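PDB 3TC9: IPT/TIG domain-containing protein from Bacteroides thetaiotaomicron, which probably serves as an auxiliary nutrient-binding protein, built from an immunoglobulin-like IPT/TIG domain followed by a six-bladed beta-propeller. Local coordinates for residues V18-F23 / T95-K100; T32-Y37 / L67-P72; G138-S143 / A333-T338; E272-F277 / V287-H292. All blocks are in the same frame, centred on the assembly; numbering follows the deposited sequence.

In the fold
The four contacts fall into two pairs, one in each domain. Contacts 1 and 2 belong to the N-terminal IPT/TIG domain; their centres lie about 12 Å apart, and they meet where strands 19-28 and 33-39 run side by side in one sheet. Along the chain contact 2 is nested inside the loop that contact 1 closes. Contacts 3 and 4 follow in the propeller, with centres about 11 Å apart, and again the second is nested within the first: His274 and Gln276 of contact 4 bond to the 333-338 segment of contact 3. Between the pairs, centres are about 41 to 57 Å apart without touching, as expected of two separately packed domains in one elongated chain.

Contact 1. Residues V18-F23 / T95-K100; sequences VVISEF and TEANEK
Thr95 lies against the start of the 18-23 segment, and its two branches do different work. Its methyl CG2 meets Ile20 CG1 at 3.9 Å, while OG1, set anti to the backbone N (chi1 -168°), lies 3.1 Å from a bridging water. The same water accepts from Ile20 N at 2.9 Å and donates to Glu96 O at 2.8 Å, so it links the two backbones where they do not pair directly. A threonine suits this place because it offers a methyl to the isoleucine and a hydroxyl to the water. Further along, Ile20 CG2 approaches Ala97 CB, and the small alanine also admits the ring of Phe23, whose CE2 lies 4.1 Å from Ala97 CB. The rim of that ring is turned to the backbone: Phe23 CE2 is 3.3 Å from Glu99 O. This is the immunoglobulin-like IPT/TIG fold; segments 18-23 and 95-100 run in nearly the same direction, 17° apart end to end, before the chain goes on to pair strand 102-103 with 19-28. Each side has its own neighbours: Val19 bonds to Glu39 through the backbone, and Thr95 likewise to Leu82. Ser21 and Glu22 both face Tyr37 in a classic beta bulge.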
loop_
_atom_site.group_PDB
_atom_site.type_symbol
_atom_site.label_atom_id
_atom_site.label_comp_id
_atom_site.label_asym_id
_atom_site.label_seq_id
_atom_site.Cartn_x
_atom_site.Cartn_y
_atom_site.Cartn_z
ATOM N N VAL B 18 -35.558 -26.750 -15.034
ATOM C CA VAL B 18 -34.270 -26.865 -14.383
ATOM C C VAL B 18 -34.070 -25.555 -13.674
ATOM O O VAL B 18 -34.269 -24.519 -14.294
ATOM C CB VAL B 18 -33.106 -27.200 -15.336
ATOM C CG1 VAL B 18 -31.815 -27.483 -14.562
ATOM C CG2 VAL B 18 -33.467 -28.386 -16.217
ATOM N N VAL B 19 -33.765 -25.566 -12.382
ATOM C CA VAL B 19 -33.576 -24.311 -11.630
ATOM C C VAL B 19 -32.516 -24.482 -10.555
ATOM O O VAL B 19 -32.276 -25.596 -10.100
ATOM C CB VAL B 19 -34.884 -23.713 -11.001
ATOM C CG1 VAL B 19 -35.815 -23.131 -12.059
ATOM C CG2 VAL B 19 -35.613 -24.725 -10.130
ATOM N N ILE B 20 -31.893 -23.368 -10.158
ATOM C CA ILE B 20 -30.914 -23.310 -9.060
ATOM C C ILE B 20 -31.630 -22.635 -7.896
ATOM O O ILE B 20 -32.231 -21.589 -8.107
ATOM C CB ILE B 20 -29.584 -22.603 -9.446
ATOM C CG1 ILE B 20 -28.826 -23.369 -10.563
ATOM C CG2 ILE B 20 -28.705 -22.398 -8.221
ATOM C CD1 ILE B 20 -27.839 -22.481 -11.359
ATOM N N SER B 21 -31.652 -23.284 -6.714
ATOM C CA SER B 21 -32.279 -22.758 -5.507
ATOM C C SER B 21 -31.228 -22.080 -4.616
ATOM O O SER B 21 -31.535 -21.066 -3.993
ATOM C CB SER B 21 -33.026 -23.848 -4.742
ATOM O OG SER B 21 -32.180 -24.891 -4.299
ATOM N N GLU B 22 -30.004 -22.625 -4.551
ATOM C CA GLU B 22 -28.918 -22.023 -3.779
ATOM C C GLU B 22 -27.568 -22.660 -4.095
ATOM O O GLU B 22 -27.486 -23.721 -4.725
ATOM C CB GLU B 22 -29.180 -22.048 -2.239
ATOM C CG GLU B 22 -29.213 -23.408 -1.554
ATOM C CD GLU B 22 -29.594 -23.369 -0.085
ATOM O OE1 GLU B 22 -30.558 -22.647 0.260
ATOM O OE2 GLU B 22 -28.940 -24.079 0.718
ATOM N N PHE B 23 -26.515 -21.993 -3.653
ATOM C CA PHE B 23 -25.149 -22.469 -3.822
ATOM C C PHE B 23 -24.322 -22.132 -2.591
ATOM O O PHE B 23 -24.612 -21.171 -1.886
ATOM C CB PHE B 23 -24.491 -21.922 -5.107
ATOM C CG PHE B 23 -24.313 -20.427 -5.189
ATOM C CD1 PHE B 23 -23.182 -19.817 -4.668
ATOM C CD2 PHE B 23 -25.271 -19.629 -5.805
ATOM C CE1 PHE B 23 -23.035 -18.430 -4.713
ATOM C CE2 PHE B 23 -25.107 -18.246 -5.878
ATOM C CZ PHE B 23 -23.994 -17.656 -5.318
ATOM N N THR B 95 -30.823 -22.190 -16.991
ATOM C CA THR B 95 -31.176 -21.496 -15.753
ATOM C C THR B 95 -29.991 -20.628 -15.302
ATOM O O THR B 95 -28.912 -20.675 -15.888
ATOM C CB THR B 95 -31.698 -22.476 -14.655
ATOM O OG1 THR B 95 -32.283 -21.728 -13.595
ATOM C CG2 THR B 95 -30.619 -23.367 -14.082
ATOM N N GLU B 96 -30.227 -19.805 -14.300
ATOM C CA GLU B 96 -29.242 -18.890 -13.747
ATOM C C GLU B 96 -29.473 -18.745 -12.245
ATOM O O GLU B 96 -30.621 -18.843 -11.781
ATOM C CB GLU B 96 -29.407 -17.533 -14.460
ATOM C CG GLU B 96 -28.156 -16.667 -14.480
ATOM C CD GLU B 96 -28.233 -15.403 -15.320
ATOM O OE1 GLU B 96 -28.997 -15.369 -16.319
ATOM O OE2 GLU B 96 -27.477 -14.456 -14.994
ATOM N N ALA B 97 -28.402 -18.507 -11.486
ATOM C CA ALA B 97 -28.509 -18.258 -10.046
ATOM C C ALA B 97 -28.910 -16.791 -9.799
ATOM O O ALA B 97 -28.554 -15.924 -10.604
ATOM C CB ALA B 97 -27.188 -18.566 -9.366
ATOM N N ASN B 98 -29.648 -16.504 -8.704
ATOM C CA ASN B 98 -30.045 -15.122 -8.399
ATOM C C ASN B 98 -28.906 -14.286 -7.815
ATOM O O ASN B 98 -28.892 -13.065 -7.955
ATOM C CB ASN B 98 -31.205 -15.083 -7.423
ATOM C CG ASN B 98 -32.497 -15.502 -8.023
ATOM O OD1 ASN B 98 -33.140 -16.428 -7.528
ATOM N ND2 ASN B 98 -32.889 -14.842 -9.106
ATOM N N GLU B 99 -27.993 -14.938 -7.113
ATOM C CA GLU B 99 -26.857 -14.281 -6.481
ATOM C C GLU B 99 -25.568 -14.597 -7.223
ATOM O O GLU B 99 -25.421 -15.658 -7.823
ATOM C CB GLU B 99 -26.724 -14.731 -5.020
ATOM C CG GLU B 99 -27.735 -14.141 -4.068
ATOM C CD GLU B 99 -27.272 -14.188 -2.630
ATOM O OE1 GLU B 99 -27.510 -15.228 -1.977
ATOM O OE2 GLU B 99 -26.648 -13.208 -2.162
ATOM N N LYS B 100 -24.626 -13.687 -7.156
ATOM C CA LYS B 100 -23.300 -13.842 -7.739
ATOM C C LYS B 100 -22.345 -14.410 -6.695
ATOM O O LYS B 100 -22.475 -14.086 -5.514
ATOM C CB LYS B 100 -22.784 -12.479 -8.242
ATOM C CG LYS B 100 -23.503 -11.948 -9.467
ATOM C CD LYS B 100 -22.871 -10.619 -9.904
ATOM C CE LYS B 100 -23.511 -10.042 -11.153
ATOM N NZ LYS B 100 -22.829 -10.485 -12.407
HETATM O O HOH W 1 -32.556 -20.572 -10.716
#

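Contact 2. Residues T32-Y37 / L67-P72; sequences TRMLLY and LYCVVP
The carbonyl oxygen of Met34, a selenomethionine, is approached by several groups of the other strand. Cys69 N donates to it at 3.0 Å, Tyr68 CA lies 3.3 Å from Met34 O, and the edge of the Tyr68 ring comes near. Met34 N returns a bond to Cys69 O at 2.8 Å, and Leu36 and Leu67 form a second two-bond pair, giving the antiparallel ladder its alternation of hydrogen-bonded and non-hydrogen-bonded pairs. Beyond the strand proper, Val71 N reaches Thr32 O in an almost straight bond (175°). Side chains sort by face. On one, Leu36 and Leu67 lie side by side, CD1 to CD1 at 3.8 Å, and the bent chain of Met34 brings CE to Val71 CG2 at 3.9 Å. On the other, Arg33, extended from CG to NE, carries NH2 over the centre of the Tyr68 ring, the two planes 44° apart, a cation-pi contact made by one of two modelled conformers. Leu35 CD1 covers the opposite ring face. Strands 33-39 and 66-70 are neighbours in the sheet of the IPT/TIG domain. Apolar residues thus suit the inward face, whereas a cation over an aromatic ring lets a charged residue pack outside and still meet solvent.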
loop_
_atom_site.group_PDB
_atom_site.type_symbol
_atom_site.label_atom_id
_atom_site.label_comp_id
_atom_site.label_asym_id
_atom_site.label_seq_id
_atom_site.Cartn_x
_atom_site.Cartn_y
_atom_site.Cartn_z
ATOM N N THR B 32 -12.207 -23.418 -5.782
ATOM C CA THR B 32 -13.202 -23.627 -4.724
ATOM C C THR B 32 -14.194 -24.667 -5.214
ATOM O O THR B 32 -14.690 -24.561 -6.343
ATOM C CB THR B 32 -13.921 -22.312 -4.350
ATOM O OG1 THR B 32 -13.008 -21.413 -3.738
ATOM C CG2 THR B 32 -15.113 -22.529 -3.426
ATOM N N ARG B 33 -14.469 -25.666 -4.349
ATOM C CA ARG B 33 -15.433 -26.737 -4.614
ATOM C C ARG B 33 -16.800 -26.202 -4.255
ATOM O O ARG B 33 -17.095 -25.975 -3.088
ATOM C CB ARG B 33 -15.070 -28.024 -3.831
ATOM C CG ARG B 33 -16.039 -29.210 -4.012
ATOM C CD ARG B 33 -15.607 -30.396 -3.153
ATOM N NE ARG B 33 -16.538 -31.526 -3.205
ATOM C CZ ARG B 33 -16.408 -32.579 -4.009
ATOM N NH1 ARG B 33 -15.395 -32.653 -4.861
ATOM N NH2 ARG B 33 -17.292 -33.563 -3.968
HETATM N N MSE B 34 -17.599 -25.905 -5.261
HETATM C CA MSE B 34 -18.928 -25.345 -5.039
HETATM C C MSE B 34 -19.999 -26.444 -5.015
HETATM O O MSE B 34 -19.913 -27.409 -5.744
HETATM C CB MSE B 34 -19.240 -24.298 -6.127
HETATM C CG MSE B 34 -20.617 -23.666 -5.994
HETATM SE SE MSE B 34 -21.032 -22.568 -7.519
HETATM C CE MSE B 34 -19.922 -20.982 -7.033
ATOM N N LEU B 35 -21.007 -26.254 -4.187
ATOM C CA LEU B 35 -22.165 -27.130 -4.076
ATOM C C LEU B 35 -23.414 -26.368 -4.536
ATOM O O LEU B 35 -23.795 -25.380 -3.904
ATOM C CB LEU B 35 -22.322 -27.632 -2.616
ATOM C CG LEU B 35 -23.652 -28.308 -2.204
ATOM C CD1 LEU B 35 -23.991 -29.492 -3.093
ATOM C CD2 LEU B 35 -23.593 -28.737 -0.724
ATOM N N LEU B 36 -24.031 -26.819 -5.642
ATOM C CA LEU B 36 -25.265 -26.222 -6.144
ATOM C C LEU B 36 -26.476 -27.037 -5.728
ATOM O O LEU B 36 -26.490 -28.249 -5.921
ATOM C CB LEU B 36 -25.268 -26.127 -7.679
ATOM C CG LEU B 36 -24.511 -25.016 -8.387
ATOM C CD1 LEU B 36 -24.756 -25.129 -9.910
ATOM C CD2 LEU B 36 -24.995 -23.659 -7.972
ATOM N N TYR B 37 -27.509 -26.375 -5.240
ATOM C CA TYR B 37 -28.785 -27.004 -4.941
ATOM C C TYR B 37 -29.792 -26.564 -5.988
ATOM O O TYR B 37 -29.706 -25.458 -6.516
ATOM C CB TYR B 37 -29.291 -26.650 -3.530
ATOM C CG TYR B 37 -28.705 -27.462 -2.401
ATOM C CD1 TYR B 37 -27.973 -28.617 -2.651
ATOM C CD2 TYR B 37 -28.872 -27.071 -1.077
ATOM C CE1 TYR B 37 -27.367 -29.331 -1.613
ATOM C CE2 TYR B 37 -28.324 -27.813 -0.027
ATOM C CZ TYR B 37 -27.569 -28.943 -0.302
ATOM O OH TYR B 37 -27.021 -29.689 0.711
ATOM N N LEU B 67 -25.436 -30.799 -7.217
ATOM C CA LEU B 67 -24.240 -31.051 -7.987
ATOM C C LEU B 67 -23.058 -30.323 -7.354
ATOM O O LEU B 67 -23.221 -29.338 -6.645
ATOM C CB LEU B 67 -24.374 -30.719 -9.492
ATOM C CG LEU B 67 -24.495 -29.277 -9.934
ATOM C CD1 LEU B 67 -23.102 -28.599 -10.058
ATOM C CD2 LEU B 67 -25.195 -29.229 -11.234
ATOM N N TYR B 68 -21.872 -30.818 -7.650
ATOM C CA TYR B 68 -20.600 -30.247 -7.279
ATOM C C TYR B 68 -19.890 -29.772 -8.545
ATOM O O TYR B 68 -19.877 -30.475 -9.560
ATOM C CB TYR B 68 -19.740 -31.293 -6.557
ATOM C CG TYR B 68 -20.010 -31.496 -5.083
ATOM C CD1 TYR B 68 -19.673 -30.518 -4.150
ATOM C CD2 TYR B 68 -20.464 -32.722 -4.605
ATOM C CE1 TYR B 68 -19.856 -30.726 -2.784
ATOM C CE2 TYR B 68 -20.631 -32.952 -3.240
ATOM C CZ TYR B 68 -20.338 -31.948 -2.331
ATOM O OH TYR B 68 -20.541 -32.179 -0.984
ATOM N N CYS B 69 -19.310 -28.583 -8.492
ATOM C CA CYS B 69 -18.489 -28.078 -9.583
ATOM C C CYS B 69 -17.275 -27.353 -8.970
ATOM O O CYS B 69 -17.224 -27.175 -7.749
ATOM C CB CYS B 69 -19.286 -27.197 -10.542
ATOM S SG CYS B 69 -19.973 -25.720 -9.777
ATOM N N VAL B 70 -16.278 -27.012 -9.789
ATOM C CA VAL B 70 -15.045 -26.383 -9.300
ATOM C C VAL B 70 -14.936 -25.001 -9.926
ATOM O O VAL B 70 -15.059 -24.881 -11.146
ATOM C CB VAL B 70 -13.813 -27.289 -9.596
ATOM C CG1 VAL B 70 -12.519 -26.678 -9.044
ATOM C CG2 VAL B 70 -14.020 -28.687 -9.015
ATOM N N VAL B 71 -14.781 -23.951 -9.083
ATOM C CA VAL B 71 -14.698 -22.571 -9.569
ATOM C C VAL B 71 -13.429 -22.427 -10.443
ATOM O O VAL B 71 -12.334 -22.730 -9.986
ATOM C CB VAL B 71 -14.768 -21.526 -8.435
ATOM C CG1 VAL B 71 -14.414 -20.131 -8.946
ATOM C CG2 VAL B 71 -16.158 -21.531 -7.810
ATOM N N PRO B 72 -13.564 -22.086 -11.738
ATOM C CA PRO B 72 -12.354 -21.992 -12.580
ATOM C C PRO B 72 -11.623 -20.646 -12.410
ATOM O O PRO B 72 -12.145 -19.721 -11.777
ATOM C CB PRO B 72 -12.938 -22.106 -14.004
ATOM C CG PRO B 72 -14.266 -21.378 -13.883
ATOM C CD PRO B 72 -14.786 -21.715 -12.498
#

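Contact 3. Residues G138-S143 / A333-T338; sequences GAVWLS and APRQGT. With EDO (1,2-ethanediol), chain U.
Near the middle of the beta-propeller, the side chain of Gln336 reaches from one inner strand to Trp141 and Leu142 on another. Its extended chain, with CG anti to the backbone N (chi1 -165°), runs over the indole: Gln336 CG makes a CH-pi contact, 3.5 Å from the centroid of the six-membered ring of Trp141, and the amide is stacked on the ring with planes 15° apart. From there the amide grips the backbone of Leu142 twice. Leu142 N donates to OE1 of Gln336 at 2.9 Å, and Gln336 NE2 donates to Leu142 O at 2.9 Å, nearly straight. In this fold the innermost strand of each blade lines the central axis; strands 141-145 and 334-341 hold that place, and Ile404 N, on strand 401-407 of another blade, also donates to Gln336 OE1. A glutamine suits the site because one amide can both donate and accept. Trp141 in turn meets His274 edge to face, and an alanine here would probably leave that histidine without its aromatic mate and Gln336 without its stacking surface. Beside Val140 and Arg335 a 1,2-ethanediol, probably from the crystallisation liquor, donates from O2 to Val140 O at 2.6 Å and accepts from Arg335 NH1 at 3.1 Å.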
loop_
_atom_site.group_PDB
_atom_site.type_symbol
_atom_site.label_atom_id
_atom_site.label_comp_id
_atom_site.label_asym_id
_atom_site.label_seq_id
_atom_site.Cartn_x
_atom_site.Cartn_y
_atom_site.Cartn_z
ATOM N N GLY B 138 21.349 -17.582 -18.260
ATOM C CA GLY B 138 21.448 -17.229 -16.856
ATOM C C GLY B 138 20.892 -15.845 -16.576
ATOM O O GLY B 138 20.980 -14.954 -17.419
ATOM N N ALA B 139 20.268 -15.682 -15.403
ATOM C CA ALA B 139 19.735 -14.420 -14.877
ATOM C C ALA B 139 19.945 -14.465 -13.377
ATOM O O ALA B 139 19.013 -14.739 -12.611
ATOM C CB ALA B 139 18.270 -14.239 -15.258
ATOM N N VAL B 140 21.225 -14.295 -12.970
ATOM C CA VAL B 140 21.681 -14.431 -11.573
ATOM C C VAL B 140 21.442 -13.154 -10.762
ATOM O O VAL B 140 21.421 -13.204 -9.532
ATOM C CB VAL B 140 23.157 -14.897 -11.473
ATOM C CG1 VAL B 140 23.381 -16.182 -12.264
ATOM C CG2 VAL B 140 24.159 -13.805 -11.895
ATOM N N TRP B 141 21.260 -12.020 -11.448
ATOM C CA TRP B 141 21.053 -10.745 -10.779
ATOM C C TRP B 141 20.180 -9.906 -11.657
ATOM O O TRP B 141 20.454 -9.791 -12.849
ATOM C CB TRP B 141 22.400 -10.053 -10.478
ATOM C CG TRP B 141 22.336 -9.087 -9.345
ATOM C CD1 TRP B 141 22.081 -7.748 -9.417
ATOM C CD2 TRP B 141 22.512 -9.392 -7.948
ATOM N NE1 TRP B 141 22.114 -7.192 -8.152
ATOM C CE2 TRP B 141 22.400 -8.176 -7.239
ATOM C CE3 TRP B 141 22.839 -10.567 -7.236
ATOM C CZ2 TRP B 141 22.540 -8.108 -5.852
ATOM C CZ3 TRP B 141 22.990 -10.497 -5.862
ATOM C CH2 TRP B 141 22.842 -9.278 -5.182
ATOM N N LEU B 142 19.066 -9.415 -11.096
ATOM C CA LEU B 142 18.093 -8.608 -11.831
ATOM C C LEU B 142 18.086 -7.198 -11.246
ATOM O O LEU B 142 18.093 -7.056 -10.019
ATOM C CB LEU B 142 16.695 -9.257 -11.765
ATOM C CG LEU B 142 16.506 -10.529 -12.592
ATOM C CD1 LEU B 142 15.311 -11.339 -12.113
ATOM C CD2 LEU B 142 16.274 -10.196 -14.036
ATOM N N SER B 143 18.127 -6.157 -12.118
ATOM C CA SER B 143 18.180 -4.759 -11.678
ATOM C C SER B 143 17.538 -3.822 -12.689
ATOM O O SER B 143 17.931 -3.795 -13.866
ATOM C CB SER B 143 19.626 -4.338 -11.434
ATOM O OG SER B 143 19.727 -2.967 -11.102
ATOM N N ALA B 333 22.330 -22.174 -0.020
ATOM C CA ALA B 333 22.874 -21.319 -1.084
ATOM C C ALA B 333 21.954 -20.105 -1.346
ATOM O O ALA B 333 21.360 -20.023 -2.424
ATOM C CB ALA B 333 23.114 -22.119 -2.377
ATOM N N PRO B 334 21.795 -19.152 -0.401
ATOM C CA PRO B 334 20.941 -17.992 -0.703
ATOM C C PRO B 334 21.602 -17.123 -1.776
ATOM O O PRO B 334 22.835 -17.012 -1.816
ATOM C CB PRO B 334 20.842 -17.269 0.633
ATOM C CG PRO B 334 22.109 -17.640 1.373
ATOM C CD PRO B 334 22.398 -19.052 0.952
ATOM N N ARG B 335 20.796 -16.578 -2.694
ATOM C CA ARG B 335 21.334 -15.778 -3.789
ATOM C C ARG B 335 20.807 -14.346 -3.682
ATOM O O ARG B 335 20.871 -13.789 -2.589
ATOM C CB ARG B 335 21.004 -16.446 -5.140
ATOM C CG ARG B 335 21.814 -17.733 -5.420
ATOM C CD ARG B 335 23.310 -17.445 -5.413
ATOM N NE ARG B 335 24.086 -18.484 -6.074
ATOM C CZ ARG B 335 24.440 -18.467 -7.352
ATOM N NH1 ARG B 335 24.086 -17.454 -8.133
ATOM N NH2 ARG B 335 25.143 -19.466 -7.864
ATOM N N GLN B 336 20.274 -13.746 -4.772
ATOM C CA GLN B 336 19.772 -12.369 -4.705
ATOM C C GLN B 336 18.515 -12.250 -3.845
ATOM O O GLN B 336 17.684 -13.171 -3.807
ATOM C CB GLN B 336 19.486 -11.807 -6.107
ATOM C CG GLN B 336 19.313 -10.288 -6.123
ATOM C CD GLN B 336 18.969 -9.741 -7.490
ATOM O OE1 GLN B 336 18.684 -10.482 -8.434
ATOM N NE2 GLN B 336 18.969 -8.424 -7.629
ATOM N N GLY B 337 18.419 -11.100 -3.164
ATOM C CA GLY B 337 17.274 -10.684 -2.370
ATOM C C GLY B 337 16.683 -9.391 -2.888
ATOM O O GLY B 337 17.299 -8.710 -3.712
ATOM N N THR B 338 15.480 -9.052 -2.439
ATOM C CA THR B 338 14.784 -7.838 -2.841
ATOM C C THR B 338 13.997 -7.331 -1.616
ATOM O O THR B 338 13.415 -8.139 -0.885
ATOM C CB THR B 338 13.918 -8.101 -4.137
ATOM O OG1 THR B 338 13.571 -6.870 -4.764
ATOM C CG2 THR B 338 12.666 -8.969 -3.915
HETATM C C1 EDO U . 25.030 -14.336 -7.868
HETATM O O1 EDO U . 25.506 -13.005 -8.018
HETATM C C2 EDO U . 23.766 -14.248 -7.028
HETATM O O2 EDO U . 22.646 -14.741 -7.769
#

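Contact 4. Residues E272-F277 / V287-H292; sequences EFHIQF and VVVNQH
Glu272 opens the segment by meeting Asn290 and Val289. Its backbone N donates to Asn290 OD1 at 2.9 Å, approaching from above the plane of the amide carbonyl, while Glu272 O takes a weak bond from Val289 N at 3.0 Å. The side chain, CG anti to the backbone N (chi1 179°), stretches across Val289, with CD 4.0 Å from Val289 CB, and OE2 forms a salt bridge with Arg182. A glutamate suits the spot because its methylenes and carboxyl carbon can pack on a valine while its charge pairs further out. Asn290 also donates from ND2 to Gly270 O, so an alanine here would probably leave Glu272 N and Gly270 O without these partners and loosen the turn against the strand. Phe273 packs its CB against Val288 CG2. His274 N and O both bond to Val287, at 3.1 Å to Val287 O and 3.0 Å from Val287 N. In one of two modelled conformers, Val287 CB stands over one face of the His274 ring, 3.8 Å from its centroid, a CH-pi contact, and NE2 bonds Arg335 O. Strands 273-277 and 283-288 thus make the antiparallel hairpin that begins a four-stranded propeller blade, with its first strand innermost.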
loop_
_atom_site.group_PDB
_atom_site.type_symbol
_atom_site.label_atom_id
_atom_site.label_comp_id
_atom_site.label_asym_id
_atom_site.label_seq_id
_atom_site.Cartn_x
_atom_site.Cartn_y
_atom_site.Cartn_z
ATOM N N GLU B 272 32.105 -16.531 0.366
ATOM C CA GLU B 272 31.424 -16.061 -0.833
ATOM C C GLU B 272 30.180 -15.308 -0.421
ATOM O O GLU B 272 29.254 -15.922 0.119
ATOM C CB GLU B 272 31.083 -17.242 -1.765
ATOM C CG GLU B 272 30.347 -16.842 -3.037
ATOM C CD GLU B 272 29.881 -17.972 -3.939
ATOM O OE1 GLU B 272 29.895 -19.145 -3.500
ATOM O OE2 GLU B 272 29.478 -17.680 -5.087
ATOM N N PHE B 273 30.161 -13.972 -0.623
ATOM C CA PHE B 273 28.990 -13.199 -0.211
ATOM C C PHE B 273 28.731 -11.934 -1.042
ATOM O O PHE B 273 29.644 -11.403 -1.677
ATOM C CB PHE B 273 29.083 -12.801 1.291
ATOM C CG PHE B 273 30.236 -11.909 1.694
ATOM C CD1 PHE B 273 30.105 -10.518 1.672
ATOM C CD2 PHE B 273 31.441 -12.456 2.135
ATOM C CE1 PHE B 273 31.174 -9.686 2.063
ATOM C CE2 PHE B 273 32.515 -11.628 2.507
ATOM C CZ PHE B 273 32.368 -10.248 2.486
ATOM N N HIS B 274 27.453 -11.463 -0.999
ATOM C CA HIS B 274 27.092 -10.198 -1.609
ATOM C C HIS B 274 26.502 -9.297 -0.505
ATOM O O HIS B 274 26.175 -9.771 0.592
ATOM C CB HIS B 274 26.181 -10.347 -2.850
ATOM C CG HIS B 274 24.901 -11.075 -2.616
ATOM N ND1 HIS B 274 23.787 -10.426 -2.121
ATOM C CD2 HIS B 274 24.589 -12.367 -2.847
ATOM C CE1 HIS B 274 22.839 -11.343 -2.057
ATOM N NE2 HIS B 274 23.278 -12.529 -2.470
ATOM N N ILE B 275 26.467 -7.983 -0.780
ATOM C CA ILE B 275 26.004 -6.914 0.109
ATOM C C ILE B 275 24.784 -6.281 -0.571
ATOM O O ILE B 275 24.834 -5.971 -1.762
ATOM C CB ILE B 275 27.136 -5.866 0.377
ATOM C CG1 ILE B 275 28.413 -6.528 0.962
ATOM C CG2 ILE B 275 26.626 -4.688 1.259
ATOM C CD1 ILE B 275 29.728 -5.710 0.796
ATOM N N GLN B 276 23.691 -6.149 0.159
ATOM C CA GLN B 276 22.464 -5.564 -0.324
ATOM C C GLN B 276 21.950 -4.593 0.708
ATOM O O GLN B 276 21.620 -4.999 1.824
ATOM C CB GLN B 276 21.433 -6.642 -0.634
ATOM C CG GLN B 276 21.847 -7.521 -1.799
ATOM C CD GLN B 276 20.688 -8.165 -2.456
ATOM O OE1 GLN B 276 20.519 -9.384 -2.406
ATOM N NE2 GLN B 276 19.878 -7.354 -3.095
ATOM N N PHE B 277 21.889 -3.308 0.326
ATOM C CA PHE B 277 21.426 -2.235 1.191
ATOM C C PHE B 277 19.930 -2.127 1.235
ATOM O O PHE B 277 19.267 -2.174 0.189
ATOM C CB PHE B 277 21.972 -0.872 0.727
ATOM C CG PHE B 277 23.359 -0.548 1.195
ATOM C CD1 PHE B 277 23.591 -0.131 2.502
ATOM C CD2 PHE B 277 24.437 -0.623 0.323
ATOM C CE1 PHE B 277 24.885 0.168 2.933
ATOM C CE2 PHE B 277 25.731 -0.327 0.754
ATOM C CZ PHE B 277 25.946 0.065 2.054
ATOM N N VAL B 287 24.748 -11.510 2.555
ATOM C CA VAL B 287 24.225 -12.824 2.229
ATOM C C VAL B 287 25.374 -13.725 1.892
ATOM O O VAL B 287 25.995 -13.551 0.820
ATOM C CB VAL B 287 23.187 -12.710 1.080
ATOM C CG1 VAL B 287 22.651 -14.079 0.631
ATOM C CG2 VAL B 287 22.041 -11.759 1.470
ATOM N N VAL B 288 25.646 -14.710 2.804
ATOM C CA VAL B 288 26.762 -15.651 2.619
ATOM C C VAL B 288 26.276 -16.902 1.867
ATOM O O VAL B 288 25.731 -17.848 2.447
ATOM C CB VAL B 288 27.547 -16.000 3.896
ATOM C CG1 VAL B 288 28.899 -16.604 3.523
ATOM C CG2 VAL B 288 27.742 -14.754 4.752
ATOM N N VAL B 289 26.486 -16.862 0.550
ATOM C CA VAL B 289 26.085 -17.867 -0.439
ATOM C C VAL B 289 26.633 -19.268 -0.088
ATOM O O VAL B 289 25.869 -20.238 -0.132
ATOM C CB VAL B 289 26.552 -17.433 -1.855
ATOM C CG1 VAL B 289 26.051 -18.396 -2.939
ATOM C CG2 VAL B 289 26.104 -16.009 -2.156
ATOM N N ASN B 290 27.930 -19.385 0.257
ATOM C CA ASN B 290 28.501 -20.706 0.483
ATOM C C ASN B 290 28.542 -21.120 1.967
ATOM O O ASN B 290 29.121 -22.172 2.279
ATOM C CB ASN B 290 29.904 -20.777 -0.131
ATOM C CG ASN B 290 30.925 -19.911 0.559
ATOM O OD1 ASN B 290 30.605 -18.909 1.216
ATOM N ND2 ASN B 290 32.180 -20.303 0.445
ATOM N N GLN B 291 27.913 -20.333 2.874
ATOM C CA GLN B 291 27.919 -20.634 4.314
ATOM C C GLN B 291 26.502 -20.649 4.921
ATOM O O GLN B 291 26.318 -21.006 6.085
ATOM C CB GLN B 291 28.856 -19.673 5.079
ATOM C CG GLN B 291 30.334 -19.763 4.663
ATOM C CD GLN B 291 30.982 -21.119 4.907
ATOM O OE1 GLN B 291 30.599 -21.891 5.793
ATOM N NE2 GLN B 291 32.007 -21.435 4.138
ATOM N N HIS B 292 25.507 -20.354 4.084
ATOM C CA HIS B 292 24.056 -20.473 4.291
ATOM C C HIS B 292 23.518 -19.692 5.484
ATOM O O HIS B 292 22.723 -20.213 6.275
ATOM C CB HIS B 292 23.705 -21.960 4.391
ATOM C CG HIS B 292 24.531 -22.758 3.444
ATOM N ND1 HIS B 292 24.343 -22.659 2.078
ATOM C CD2 HIS B 292 25.632 -23.512 3.681
ATOM C CE1 HIS B 292 25.283 -23.411 1.529
ATOM N NE2 HIS B 292 26.089 -23.937 2.452
#